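Mandelate racemase/muconate lactonizing enzyme (Polaromonas sp., PDB 2OG9) is an enolase-superfamily enzyme of the mandelate racemase type that probably abstracts the alpha proton of a carboxylate substrate to form an enolate-like intermediate. Local coordinates at residues Phe158-Ser171 with Asp193-Gly205. Residues are numbered along the deposited sequence; the frame is centred on the assembly and turned at random.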
loop_
_atom_site.group_PDB
_atom_site.type_symbol
_atom_site.label_atom_id
_atom_site.label_comp_id
_atom_site.label_asym_id
_atom_site.label_seq_id
_atom_site.Cartn_x
_atom_site.Cartn_y
_atom_site.Cartn_z
ATOM N N PHE A 158 -27.010 -16.059 -31.679
ATOM C CA PHE A 158 -25.588 -15.813 -31.874
ATOM C C PHE A 158 -25.478 -14.510 -32.647
ATOM O O PHE A 158 -26.493 -13.934 -33.042
ATOM C CB PHE A 158 -24.942 -16.950 -32.664
ATOM C CG PHE A 158 -25.049 -18.288 -31.993
ATOM C CD1 PHE A 158 -25.911 -19.261 -32.490
ATOM C CD2 PHE A 158 -24.302 -18.571 -30.852
ATOM C CE1 PHE A 158 -26.029 -20.499 -31.859
ATOM C CE2 PHE A 158 -24.411 -19.804 -30.212
ATOM C CZ PHE A 158 -25.277 -20.771 -30.717
ATOM N N LEU A 159 -24.256 -14.041 -32.861
ATOM C CA LEU A 159 -24.052 -12.795 -33.589
ATOM C C LEU A 159 -24.671 -12.832 -34.985
ATOM O O LEU A 159 -25.150 -11.812 -35.485
ATOM C CB LEU A 159 -22.557 -12.489 -33.697
ATOM C CG LEU A 159 -21.893 -11.965 -32.419
ATOM C CD1 LEU A 159 -20.383 -12.098 -32.529
ATOM C CD2 LEU A 159 -22.298 -10.514 -32.195
ATOM N N HIS A 160 -24.668 -14.011 -35.601
ATOM C CA HIS A 160 -25.213 -14.174 -36.946
ATOM C C HIS A 160 -26.726 -14.382 -37.004
ATOM O O HIS A 160 -27.310 -14.378 -38.086
ATOM C CB HIS A 160 -24.502 -15.330 -37.663
ATOM C CG HIS A 160 -24.549 -16.629 -36.920
ATOM N ND1 HIS A 160 -25.710 -17.354 -36.758
ATOM C CD2 HIS A 160 -23.576 -17.329 -36.291
ATOM C CE1 HIS A 160 -25.450 -18.446 -36.061
ATOM N NE2 HIS A 160 -24.162 -18.454 -35.765
ATOM N N THR A 161 -27.363 -14.560 -35.849
ATOM C CA THR A 161 -28.811 -14.760 -35.814
ATOM C C THR A 161 -29.546 -13.454 -36.121
ATOM O O THR A 161 -29.366 -12.455 -35.424
ATOM C CB THR A 161 -29.283 -15.263 -34.430
ATOM O OG1 THR A 161 -28.706 -16.547 -34.159
ATOM C CG2 THR A 161 -30.805 -15.379 -34.397
ATOM N N PRO A 162 -30.377 -13.444 -37.177
ATOM C CA PRO A 162 -31.128 -12.239 -37.543
ATOM C C PRO A 162 -31.945 -11.721 -36.362
ATOM O O PRO A 162 -32.682 -12.476 -35.725
ATOM C CB PRO A 162 -32.006 -12.719 -38.695
ATOM C CG PRO A 162 -31.133 -13.735 -39.359
ATOM C CD PRO A 162 -30.585 -14.510 -38.174
ATOM N N ILE A 163 -31.808 -10.430 -36.083
ATOM C CA ILE A 163 -32.503 -9.785 -34.977
ATOM C C ILE A 163 -33.939 -10.258 -34.755
ATOM O O ILE A 163 -34.285 -10.712 -33.664
ATOM C CB ILE A 163 -32.523 -8.256 -35.165
ATOM C CG1 ILE A 163 -31.101 -7.746 -35.412
ATOM C CG2 ILE A 163 -33.104 -7.588 -33.928
ATOM C CD1 ILE A 163 -31.030 -6.269 -35.776
ATOM N N ASP A 164 -34.773 -10.148 -35.786
ATOM C CA ASP A 164 -36.175 -10.545 -35.679
ATOM C C ASP A 164 -36.392 -11.997 -35.249
ATOM O O ASP A 164 -37.375 -12.306 -34.571
ATOM C CB ASP A 164 -36.902 -10.259 -36.998
ATOM C CG ASP A 164 -37.184 -8.773 -37.198
ATOM O OD1 ASP A 164 -37.906 -8.185 -36.362
ATOM O OD2 ASP A 164 -36.685 -8.189 -38.187
ATOM N N GLN A 165 -35.482 -12.887 -35.637
ATOM C CA GLN A 165 -35.587 -14.292 -35.251
ATOM C C GLN A 165 -35.251 -14.434 -33.771
ATOM O O GLN A 165 -35.966 -15.095 -33.013
ATOM C CB GLN A 165 -34.617 -15.151 -36.063
ATOM C CG GLN A 165 -35.042 -15.415 -37.494
ATOM C CD GLN A 165 -34.101 -16.372 -38.200
ATOM O OE1 GLN A 165 -33.782 -17.443 -37.680
ATOM N NE2 GLN A 165 -33.656 -15.994 -39.393
ATOM N N LEU A 166 -34.147 -13.812 -33.368
ATOM C CA LEU A 166 -33.704 -13.857 -31.984
ATOM C C LEU A 166 -34.767 -13.213 -31.097
ATOM O O LEU A 166 -34.917 -13.575 -29.932
ATOM C CB LEU A 166 -32.363 -13.127 -31.848
ATOM C CG LEU A 166 -31.599 -13.206 -30.523
ATOM C CD1 LEU A 166 -30.146 -12.825 -30.758
ATOM C CD2 LEU A 166 -32.240 -12.292 -29.491
HETATM N N MSE A 167 -35.513 -12.268 -31.665
HETATM C CA MSE A 167 -36.568 -11.575 -30.932
HETATM C C MSE A 167 -37.758 -12.473 -30.610
HETATM O O MSE A 167 -38.312 -12.404 -29.511
HETATM C CB MSE A 167 -37.039 -10.353 -31.721
HETATM C CG MSE A 167 -36.067 -9.191 -31.662
HETATM SE SE MSE A 167 -36.510 -7.785 -32.897
HETATM C CE MSE A 167 -37.839 -6.850 -31.874
ATOM N N VAL A 168 -38.157 -13.308 -31.566
ATOM C CA VAL A 168 -39.278 -14.217 -31.349
ATOM C C VAL A 168 -38.817 -15.418 -30.522
ATOM O O VAL A 168 -39.601 -16.006 -29.776
ATOM C CB VAL A 168 -39.896 -14.705 -32.695
ATOM C CG1 VAL A 168 -40.502 -13.527 -33.447
ATOM C CG2 VAL A 168 -38.842 -15.387 -33.548
ATOM N N ASN A 169 -37.541 -15.773 -30.655
ATOM C CA ASN A 169 -36.961 -16.886 -29.904
ATOM C C ASN A 169 -36.873 -16.505 -28.422
ATOM O O ASN A 169 -37.216 -17.293 -27.538
ATOM C CB ASN A 169 -35.557 -17.207 -30.429
ATOM C CG ASN A 169 -35.579 -18.016 -31.716
ATOM O OD1 ASN A 169 -36.457 -17.843 -32.562
ATOM N ND2 ASN A 169 -34.598 -18.898 -31.874
ATOM N N ALA A 170 -36.406 -15.287 -28.165
ATOM C CA ALA A 170 -36.274 -14.789 -26.804
ATOM C C ALA A 170 -37.647 -14.719 -26.151
ATOM O O ALA A 170 -37.846 -15.226 -25.049
ATOM C CB ALA A 170 -35.624 -13.413 -26.813
ATOM N N SER A 171 -38.595 -14.087 -26.836
ATOM C CA SER A 171 -39.949 -13.966 -26.315
ATOM C C SER A 171 -40.514 -15.353 -26.008
ATOM O O SER A 171 -41.296 -15.523 -25.071
ATOM C CB SER A 171 -40.840 -13.231 -27.324
ATOM O OG SER A 171 -40.737 -13.806 -28.616
ATOM N N ASP A 193 -24.252 -4.165 -32.606
ATOM C CA ASP A 193 -24.613 -4.728 -31.312
ATOM C C ASP A 193 -25.595 -3.803 -30.611
ATOM O O ASP A 193 -26.653 -4.235 -30.159
ATOM C CB ASP A 193 -23.378 -4.918 -30.433
ATOM C CG ASP A 193 -22.406 -5.930 -31.002
ATOM O OD1 ASP A 193 -22.865 -6.952 -31.548
ATOM O OD2 ASP A 193 -21.183 -5.710 -30.890
ATOM N N ILE A 194 -25.242 -2.526 -30.531
ATOM C CA ILE A 194 -26.099 -1.547 -29.880
ATOM C C ILE A 194 -27.498 -1.569 -30.490
ATOM O O ILE A 194 -28.496 -1.424 -29.786
ATOM C CB ILE A 194 -25.508 -0.128 -30.002
ATOM C CG1 ILE A 194 -24.108 -0.104 -29.382
ATOM C CG2 ILE A 194 -26.408 0.877 -29.295
ATOM C CD1 ILE A 194 -23.445 1.254 -29.410
ATOM N N ALA A 195 -27.563 -1.760 -31.803
ATOM C CA ALA A 195 -28.838 -1.809 -32.507
ATOM C C ALA A 195 -29.598 -3.076 -32.121
ATOM O O ALA A 195 -30.783 -3.021 -31.774
ATOM C CB ALA A 195 -28.602 -1.779 -34.016
ATOM N N ARG A 196 -28.910 -4.211 -32.184
ATOM C CA ARG A 196 -29.508 -5.495 -31.843
ATOM C C ARG A 196 -30.027 -5.522 -30.406
ATOM O O ARG A 196 -31.137 -5.997 -30.152
ATOM C CB ARG A 196 -28.486 -6.617 -32.059
ATOM C CG ARG A 196 -28.121 -6.823 -33.522
ATOM C CD ARG A 196 -26.856 -7.654 -33.692
ATOM N NE ARG A 196 -27.001 -9.034 -33.232
ATOM C CZ ARG A 196 -27.797 -9.935 -33.799
ATOM N NH1 ARG A 196 -28.531 -9.604 -34.855
ATOM N NH2 ARG A 196 -27.855 -11.170 -33.314
ATOM N N VAL A 197 -29.228 -5.011 -29.471
ATOM C CA VAL A 197 -29.630 -4.979 -28.067
ATOM C C VAL A 197 -30.810 -4.033 -27.881
ATOM O O VAL A 197 -31.727 -4.315 -27.109
ATOM C CB VAL A 197 -28.466 -4.523 -27.150
ATOM C CG1 VAL A 197 -28.949 -4.404 -25.710
ATOM C CG2 VAL A 197 -27.320 -5.518 -27.232
ATOM N N THR A 198 -30.784 -2.906 -28.590
ATOM C CA THR A 198 -31.869 -1.934 -28.502
ATOM C C THR A 198 -33.147 -2.595 -29.005
ATOM O O THR A 198 -34.217 -2.439 -28.411
ATOM C CB THR A 198 -31.582 -0.681 -29.364
ATOM O OG1 THR A 198 -30.389 -0.041 -28.896
ATOM C CG2 THR A 198 -32.742 0.308 -29.277
ATOM N N ALA A 199 -33.013 -3.345 -30.097
ATOM C CA ALA A 199 -34.136 -4.045 -30.713
ATOM C C ALA A 199 -34.722 -5.099 -29.781
ATOM O O ALA A 199 -35.942 -5.239 -29.679
ATOM C CB ALA A 199 -33.688 -4.693 -32.017
ATOM N N VAL A 200 -33.850 -5.846 -29.110
ATOM C CA VAL A 200 -34.290 -6.881 -28.184
ATOM C C VAL A 200 -34.989 -6.245 -26.988
ATOM O O VAL A 200 -36.062 -6.691 -26.572
ATOM C CB VAL A 200 -33.099 -7.732 -27.683
ATOM C CG1 VAL A 200 -33.569 -8.736 -26.643
ATOM C CG2 VAL A 200 -32.457 -8.458 -28.851
ATOM N N ARG A 201 -34.384 -5.195 -26.443
ATOM C CA ARG A 201 -34.960 -4.503 -25.297
ATOM C C ARG A 201 -36.348 -3.943 -25.593
ATOM O O ARG A 201 -37.252 -4.047 -24.763
ATOM C CB ARG A 201 -34.030 -3.374 -24.835
ATOM C CG ARG A 201 -34.674 -2.373 -23.877
ATOM C CD ARG A 201 -35.292 -3.042 -22.653
ATOM N NE ARG A 201 -34.304 -3.695 -21.796
ATOM C CZ ARG A 201 -33.410 -3.051 -21.053
ATOM N NH1 ARG A 201 -33.371 -1.724 -21.057
ATOM N NH2 ARG A 201 -32.560 -3.736 -20.294
ATOM N N LYS A 202 -36.522 -3.351 -26.772
ATOM C CA LYS A 202 -37.819 -2.783 -27.126
ATOM C C LYS A 202 -38.871 -3.870 -27.303
ATOM O O LYS A 202 -40.042 -3.668 -26.984
ATOM C CB LYS A 202 -37.724 -1.957 -28.413
ATOM C CG LYS A 202 -39.037 -1.265 -28.769
ATOM C CD LYS A 202 -38.943 -0.441 -30.045
ATOM C CE LYS A 202 -40.287 0.206 -30.369
ATOM N NZ LYS A 202 -40.258 0.994 -31.637
ATOM N N HIS A 203 -38.447 -5.027 -27.804
ATOM C CA HIS A 203 -39.357 -6.144 -28.028
ATOM C C HIS A 203 -39.831 -6.816 -26.739
ATOM O O HIS A 203 -41.033 -6.964 -26.514
ATOM C CB HIS A 203 -38.687 -7.189 -28.919
ATOM C CG HIS A 203 -39.593 -8.310 -29.323
ATOM N ND1 HIS A 203 -40.792 -8.102 -29.972
ATOM C CD2 HIS A 203 -39.469 -9.652 -29.184
ATOM C CE1 HIS A 203 -41.366 -9.267 -30.216
ATOM N NE2 HIS A 203 -40.584 -10.223 -29.749
ATOM N N LEU A 204 -38.885 -7.220 -25.896
ATOM C CA LEU A 204 -39.215 -7.895 -24.645
ATOM C C LEU A 204 -39.744 -6.969 -23.559
ATOM O O LEU A 204 -40.588 -7.366 -22.755
ATOM C CB LEU A 204 -37.993 -8.647 -24.117
ATOM C CG LEU A 204 -37.427 -9.717 -25.053
ATOM C CD1 LEU A 204 -36.212 -10.363 -24.411
ATOM C CD2 LEU A 204 -38.497 -10.758 -25.352
ATOM N N GLY A 205 -39.243 -5.739 -23.531
ATOM C CA GLY A 205 -39.688 -4.795 -22.522
ATOM C C GLY A 205 -38.646 -4.589 -21.438
ATOM O O GLY A 205 -37.725 -5.390 -21.290
#
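Arg196 reaches from its barrel helix to Thr161, in the loop that leads into the preceding helix, a worked example of an arginine tying a helix face to a neighbouring loop. From CB the chain sets out with CG anti to the carbonyl carbon (chi1 -67°), and CG lies against Ile163, 3.6 Å from CG1. Beyond it the chain bends at chi3, turning the guanidinium onto the loop. NE and CZ pass under Leu159 O, which sits over one guanidinium face, offset toward the rim. At the tip NH1 and NH2 both grip Thr161 O, end-on and near the guanidinium plane; the NH2 bond is 2.9 Å and bent, at 146°. NH1 also lies 3.2 Å from Ile163 CG1, and NH2 comes within 3.1 Å of Phe158 O at an angle too poor for a hydrogen bond. Two bonds to one carbonyl fix the rotation of this buried group.

Farther along, Ala199 CB meets Ile163 CG2 at 3.5 Å, and Ala170 CB rests on Leu204 CD1. The His203 ring turns its edge to Met167 O. Segments 163-171 and 193-204 cross at -38°, their N-to-C directions broadly alike. Leu166 and Val200 both pack on Leu183 of strand 181-184, completing a TIM-barrel alpha-beta-alpha unit.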